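Long-range contact in alpha-L-arabinosidase (Xanthomonas axonopodis pv. citri, PDB 6D25), which probably removes arabinofuranosyl side groups from arabinoxylans as a GH51 arabinofuranosidase, including those on internally di-substituted xylose units: residues 210-223 with 247-260. Numbering follows the deposited sequence.
Sequences MRVEYAADVFRRYQ and HWTEVMMREASKFM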
loop_
_atom_site.group_PDB
_atom_site.type_symbol
_atom_site.label_atom_id
_atom_site.label_comp_id
_atom_site.label_asym_id
_atom_site.label_seq_id
_atom_site.Cartn_x
_atom_site.Cartn_y
_atom_site.Cartn_z
ATOM N N MET A 210 6.545 -2.577 10.327
ATOM C CA MET A 210 7.265 -2.641 9.062
ATOM C C MET A 210 8.745 -2.963 9.281
ATOM O O MET A 210 9.381 -2.364 10.155
ATOM C CB MET A 210 7.147 -1.311 8.327
ATOM C CG MET A 210 5.727 -0.911 8.000
ATOM S SD MET A 210 5.733 0.581 6.949
ATOM C CE MET A 210 3.995 1.028 6.965
ATOM N N ARG A 211 9.295 -3.832 8.466
ATOM C CA ARG A 211 10.741 -3.889 8.268
ATOM C C ARG A 211 11.207 -2.576 7.618
ATOM O O ARG A 211 10.462 -1.981 6.821
ATOM C CB ARG A 211 11.155 -4.952 7.254
ATOM C CG ARG A 211 10.697 -6.365 7.477
ATOM C CD ARG A 211 11.214 -7.277 6.359
ATOM N NE ARG A 211 10.750 -6.982 5.016
ATOM C CZ ARG A 211 11.534 -6.880 3.928
ATOM N NH1 ARG A 211 12.840 -7.076 3.981
ATOM N NH2 ARG A 211 11.005 -6.541 2.768
ATOM N N VAL A 212 12.431 -2.151 7.934
ATOM C CA VAL A 212 12.911 -0.873 7.395
ATOM C C VAL A 212 12.941 -0.910 5.859
ATOM O O VAL A 212 12.649 0.117 5.262
ATOM C CB VAL A 212 14.272 -0.463 7.966
ATOM C CG1 VAL A 212 15.381 -1.430 7.611
ATOM C CG2 VAL A 212 14.609 0.956 7.583
ATOM N N GLU A 213 13.247 -2.038 5.259
ATOM C CA GLU A 213 13.314 -2.112 3.783
ATOM C C GLU A 213 11.948 -1.732 3.175
ATOM O O GLU A 213 11.875 -0.989 2.151
ATOM C CB GLU A 213 13.751 -3.489 3.312
ATOM C CG GLU A 213 15.187 -3.864 3.679
ATOM C CD GLU A 213 15.464 -4.322 5.113
ATOM O OE1 GLU A 213 14.510 -4.447 5.937
ATOM O OE2 GLU A 213 16.675 -4.524 5.434
ATOM N N TYR A 214 10.872 -2.128 3.828
ATOM C CA TYR A 214 9.512 -1.825 3.382
ATOM C C TYR A 214 9.154 -0.385 3.736
ATOM O O TYR A 214 8.617 0.355 2.903
ATOM C CB TYR A 214 8.519 -2.834 3.994
ATOM C CG TYR A 214 7.080 -2.636 3.605
ATOM C CD1 TYR A 214 6.694 -2.589 2.269
ATOM C CD2 TYR A 214 6.101 -2.534 4.557
ATOM C CE1 TYR A 214 5.364 -2.390 1.900
ATOM C CE2 TYR A 214 4.763 -2.382 4.218
ATOM C CZ TYR A 214 4.388 -2.309 2.878
ATOM O OH TYR A 214 3.074 -2.189 2.536
ATOM N N ALA A 215 9.479 0.040 4.941
ATOM C CA ALA A 215 9.209 1.397 5.380
ATOM C C ALA A 215 9.895 2.423 4.467
ATOM O O ALA A 215 9.342 3.493 4.272
ATOM C CB ALA A 215 9.652 1.596 6.811
ATOM N N ALA A 216 11.099 2.118 3.983
ATOM C CA ALA A 216 11.814 3.073 3.132
ATOM C C ALA A 216 11.040 3.250 1.811
ATOM O O ALA A 216 10.879 4.392 1.325
ATOM C CB ALA A 216 13.229 2.603 2.882
ATOM N N ASP A 217 10.520 2.146 1.257
ATOM C CA ASP A 217 9.704 2.196 0.025
ATOM C C ASP A 217 8.427 2.982 0.272
ATOM O O ASP A 217 8.025 3.856 -0.530
ATOM C CB ASP A 217 9.404 0.791 -0.499
ATOM C CG ASP A 217 10.595 0.095 -1.125
ATOM O OD1 ASP A 217 11.459 0.792 -1.722
ATOM O OD2 ASP A 217 10.648 -1.157 -1.057
ATOM N N VAL A 218 7.773 2.707 1.396
ATOM C CA VAL A 218 6.534 3.388 1.728
ATOM C C VAL A 218 6.785 4.900 1.940
ATOM O O VAL A 218 6.033 5.742 1.441
ATOM C CB VAL A 218 5.888 2.738 2.963
ATOM C CG1 VAL A 218 4.717 3.543 3.474
ATOM C CG2 VAL A 218 5.431 1.327 2.651
ATOM N N PHE A 219 7.827 5.242 2.679
ATOM C CA PHE A 219 8.188 6.642 2.902
ATOM C C PHE A 219 8.436 7.341 1.552
ATOM O O PHE A 219 7.888 8.418 1.312
ATOM C CB PHE A 219 9.412 6.793 3.826
ATOM C CG PHE A 219 9.929 8.206 3.823
ATOM C CD1 PHE A 219 9.229 9.233 4.427
ATOM C CD2 PHE A 219 11.055 8.525 3.088
ATOM C CE1 PHE A 219 9.665 10.546 4.327
ATOM C CE2 PHE A 219 11.509 9.838 3.000
ATOM C CZ PHE A 219 10.783 10.843 3.594
ATOM N N ARG A 220 9.276 6.755 0.719
ATOM C CA ARG A 220 9.577 7.360 -0.589
ATOM C C ARG A 220 8.286 7.665 -1.372
ATOM O O ARG A 220 8.162 8.733 -2.003
ATOM C CB ARG A 220 10.511 6.447 -1.389
ATOM C CG ARG A 220 11.952 6.511 -0.890
ATOM C CD ARG A 220 12.829 5.463 -1.481
ATOM N NE ARG A 220 12.913 5.538 -2.933
ATOM C CZ ARG A 220 13.873 5.030 -3.658
ATOM N NH1 ARG A 220 14.875 4.351 -3.062
ATOM N NH2 ARG A 220 13.752 5.109 -4.989
ATOM N N ARG A 221 7.340 6.722 -1.366
ATOM C CA ARG A 221 6.087 6.875 -2.075
ATOM C C ARG A 221 5.236 7.957 -1.414
ATOM O O ARG A 221 4.764 8.892 -2.105
ATOM C CB ARG A 221 5.311 5.564 -2.103
ATOM C CG ARG A 221 3.935 5.617 -2.739
ATOM C CD ARG A 221 3.345 4.235 -2.715
ATOM N NE ARG A 221 2.074 4.130 -3.409
ATOM C CZ ARG A 221 1.365 3.014 -3.506
ATOM N NH1 ARG A 221 1.733 1.905 -2.842
ATOM N NH2 ARG A 221 0.266 3.027 -4.253
ATOM N N TYR A 222 4.978 7.864 -0.115
ATOM C CA TYR A 222 4.024 8.766 0.505
ATOM C C TYR A 222 4.559 10.215 0.529
ATOM O O TYR A 222 3.768 11.180 0.365
ATOM C CB TYR A 222 3.674 8.324 1.925
ATOM C CG TYR A 222 2.617 7.256 2.018
ATOM C CD1 TYR A 222 2.832 5.988 1.509
ATOM C CD2 TYR A 222 1.356 7.532 2.545
ATOM C CE1 TYR A 222 1.852 5.015 1.560
ATOM C CE2 TYR A 222 0.372 6.573 2.609
ATOM C CZ TYR A 222 0.616 5.305 2.111
ATOM O OH TYR A 222 -0.358 4.319 2.158
ATOM N N GLN A 223 5.862 10.391 0.694
ATOM C CA GLN A 223 6.416 11.748 0.758
ATOM C C GLN A 223 6.238 12.445 -0.600
ATOM O O GLN A 223 6.111 13.665 -0.634
ATOM C CB GLN A 223 7.881 11.794 1.220
ATOM C CG GLN A 223 8.884 11.232 0.229
ATOM C CD GLN A 223 9.248 12.168 -0.909
ATOM O OE1 GLN A 223 9.298 13.378 -0.700
ATOM N NE2 GLN A 223 9.506 11.610 -2.092
ATOM N N HIS A 247 20.414 -0.581 12.147
ATOM C CA HIS A 247 20.054 -1.077 10.832
ATOM C C HIS A 247 18.952 -0.193 10.219
ATOM O O HIS A 247 18.974 0.066 9.015
ATOM C CB HIS A 247 19.655 -2.550 10.904
ATOM C CG HIS A 247 19.247 -3.095 9.574
ATOM N ND1 HIS A 247 20.148 -3.292 8.542
ATOM C CD2 HIS A 247 18.029 -3.459 9.096
ATOM C CE1 HIS A 247 19.487 -3.848 7.521
ATOM N NE2 HIS A 247 18.188 -3.942 7.825
ATOM N N TRP A 248 18.019 0.260 11.016
ATOM C CA TRP A 248 16.955 1.115 10.529
ATOM C C TRP A 248 17.535 2.416 9.944
ATOM O O TRP A 248 17.217 2.809 8.802
ATOM C CB TRP A 248 15.971 1.421 11.655
ATOM C CG TRP A 248 14.746 2.133 11.168
ATOM C CD1 TRP A 248 14.635 3.431 10.756
ATOM C CD2 TRP A 248 13.477 1.518 10.910
ATOM N NE1 TRP A 248 13.360 3.666 10.315
ATOM C CE2 TRP A 248 12.636 2.515 10.386
ATOM C CE3 TRP A 248 12.980 0.223 11.067
ATOM C CZ2 TRP A 248 11.310 2.254 10.034
ATOM C CZ3 TRP A 248 11.677 -0.040 10.708
ATOM C CH2 TRP A 248 10.858 0.972 10.221
ATOM N N THR A 249 18.417 3.070 10.706
ATOM C CA THR A 249 19.032 4.301 10.214
ATOM C C THR A 249 19.820 4.053 8.921
ATOM O O THR A 249 19.736 4.836 8.008
ATOM C CB THR A 249 19.981 4.876 11.280
ATOM O OG1 THR A 249 19.221 5.043 12.465
ATOM C CG2 THR A 249 20.584 6.201 10.872
ATOM N N GLU A 250 20.611 2.991 8.890
ATOM C CA GLU A 250 21.418 2.647 7.743
ATOM C C GLU A 250 20.526 2.546 6.484
ATOM O O GLU A 250 20.856 3.116 5.430
ATOM C CB GLU A 250 22.155 1.337 8.017
ATOM C CG GLU A 250 22.854 0.769 6.819
ATOM C CD GLU A 250 24.180 1.416 6.501
ATOM O OE1 GLU A 250 24.825 1.948 7.419
ATOM O OE2 GLU A 250 24.575 1.347 5.309
ATOM N N VAL A 251 19.432 1.782 6.564
ATOM C CA VAL A 251 18.627 1.560 5.372
ATOM C C VAL A 251 17.855 2.825 5.023
ATOM O O VAL A 251 17.777 3.163 3.842
ATOM C CB VAL A 251 17.701 0.338 5.538
ATOM C CG1 VAL A 251 16.742 0.208 4.371
ATOM C CG2 VAL A 251 18.540 -0.919 5.700
ATOM N N MET A 252 17.249 3.499 5.986
ATOM C CA MET A 252 16.466 4.678 5.638
ATOM C C MET A 252 17.386 5.710 4.961
ATOM O O MET A 252 16.972 6.355 3.982
ATOM C CB MET A 252 15.818 5.365 6.841
ATOM C CG MET A 252 14.693 4.621 7.427
ATOM S SD MET A 252 13.215 4.407 6.332
ATOM C CE MET A 252 13.063 6.038 5.652
ATOM N N MET A 253 18.599 5.894 5.483
ATOM C CA MET A 253 19.494 6.896 4.896
ATOM C C MET A 253 19.998 6.414 3.527
ATOM O O MET A 253 20.001 7.193 2.564
ATOM C CB MET A 253 20.675 7.199 5.850
ATOM C CG MET A 253 20.271 7.927 7.090
ATOM S SD MET A 253 19.460 9.511 6.824
ATOM C CE MET A 253 20.876 10.469 6.288
ATOM N N ARG A 254 20.424 5.154 3.440
ATOM C CA ARG A 254 20.923 4.604 2.183
ATOM C C ARG A 254 19.840 4.754 1.094
ATOM O O ARG A 254 20.131 5.106 -0.035
ATOM C CB ARG A 254 21.272 3.118 2.297
ATOM C CG ARG A 254 21.812 2.456 1.039
ATOM C CD ARG A 254 22.037 0.953 1.329
ATOM N NE ARG A 254 20.768 0.206 1.347
ATOM C CZ ARG A 254 20.486 -0.840 2.124
ATOM N NH1 ARG A 254 21.379 -1.332 2.970
ATOM N NH2 ARG A 254 19.305 -1.433 2.013
ATOM N N GLU A 255 18.598 4.444 1.432
ATOM C CA GLU A 255 17.549 4.318 0.446
ATOM C C GLU A 255 16.822 5.643 0.212
ATOM O O GLU A 255 16.245 5.809 -0.864
ATOM C CB GLU A 255 16.498 3.257 0.814
ATOM C CG GLU A 255 17.038 1.864 0.836
ATOM C CD GLU A 255 17.648 1.410 -0.501
ATOM O OE1 GLU A 255 17.122 1.745 -1.537
ATOM O OE2 GLU A 255 18.626 0.682 -0.478
ATOM N N ALA A 256 16.794 6.555 1.164
ATOM C CA ALA A 256 15.837 7.673 1.074
ATOM C C ALA A 256 16.412 9.028 1.524
ATOM O O ALA A 256 15.609 9.991 1.616
ATOM C CB ALA A 256 14.589 7.349 1.879
ATOM N N SER A 257 17.709 9.150 1.821
ATOM C CA SER A 257 18.215 10.411 2.380
ATOM C C SER A 257 17.906 11.615 1.480
ATOM O O SER A 257 17.713 12.740 2.001
ATOM C CB SER A 257 19.710 10.358 2.679
ATOM O OG SER A 257 20.439 10.161 1.482
ATOM N N LYS A 258 17.836 11.430 0.169
ATOM C CA LYS A 258 17.584 12.578 -0.742
ATOM C C LYS A 258 16.137 13.067 -0.644
ATOM O O LYS A 258 15.876 14.130 -1.144
ATOM C CB LYS A 258 17.921 12.220 -2.180
ATOM C CG LYS A 258 19.447 12.131 -2.314
ATOM C CD LYS A 258 19.966 11.607 -3.606
ATOM C CE LYS A 258 21.382 11.077 -3.444
ATOM N NZ LYS A 258 21.905 10.593 -4.740
ATOM N N PHE A 259 15.238 12.320 -0.000
ATOM C CA PHE A 259 13.832 12.707 0.025
ATOM C C PHE A 259 13.377 13.195 1.398
ATOM O O PHE A 259 12.164 13.338 1.602
ATOM C CB PHE A 259 12.953 11.537 -0.410
ATOM C CG PHE A 259 13.246 11.073 -1.801
ATOM C CD1 PHE A 259 12.915 11.885 -2.887
ATOM C CD2 PHE A 259 13.926 9.896 -2.024
ATOM C CE1 PHE A 259 13.226 11.482 -4.181
ATOM C CE2 PHE A 259 14.196 9.477 -3.319
ATOM C CZ PHE A 259 13.872 10.282 -4.396
ATOM N N MET A 260 14.300 13.412 2.346
ATOM C CA MET A 260 13.894 13.806 3.673
ATOM C C MET A 260 14.654 15.071 4.081
ATOM O O MET A 260 15.754 15.299 3.639
ATOM C CB MET A 260 14.158 12.677 4.677
ATOM C CG MET A 260 15.581 12.172 4.671
ATOM S SD MET A 260 15.918 10.912 5.913
ATOM C CE MET A 260 15.436 9.405 5.061
HETATM O O HOH W 1 18.624 -4.187 3.617
HETATM O O HOH W 2 11.539 15.326 -0.405
#
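Glu213 OE2 is gripped twice: His247 NE2 donates to it over 2.9 Å, and a water donates a second bond. The histidine bond bends to 150° at the hydrogen; it meets the syn side of OE2, tilted out of the carboxylate plane, yet runs close to the imidazole plane, which would favour one setting of the ring. That water also accepts a longer bond from Arg254 NH2, so it bridges the Glu213 carboxylate and the guanidinium of the arginine, whose NE donates to Glu255 OE2. Next to this polar pair, Val212 is a knob among His247, Trp248, Val251 and Met252. Its CG2, anti to the backbone N, lies over the indole face, 3.6 Å from the centroid of the Trp248 five-membered ring and 14° off the normal, a CH-pi contact; CG1 is turned instead to Val251 CB. Met252 returns the packing: bent at chi2 and chi3, it brings SD to 3.7 Å from Ala216 CA, among Val212, Ala215 and Phe219. At the C-terminal end, Phe219 turns its ring edge to Phe259 O, with CZ 3.5 Å from that oxygen, which a water links to Gln223 OE1. Arg220 lays one guanidinium face over Phe259 CE2 and forms a long salt bridge, NH1 to Glu255 OE1 at 3.8 Å, while its NE is bonded to Asn209 O of a second subunit; the contact therefore borders the trimer interface. The axes of helices 212-223 and 247-256 run 9.0 Å apart at a 35° angle, in the same general direction, and strand 235-238 lies between them in sequence. Such near-parallel neighbours, following successive parallel strands 196-199 and 235-238, are typical of the outer helical layer of a (beta/alpha)8 barrel, the catalytic fold of family GH51.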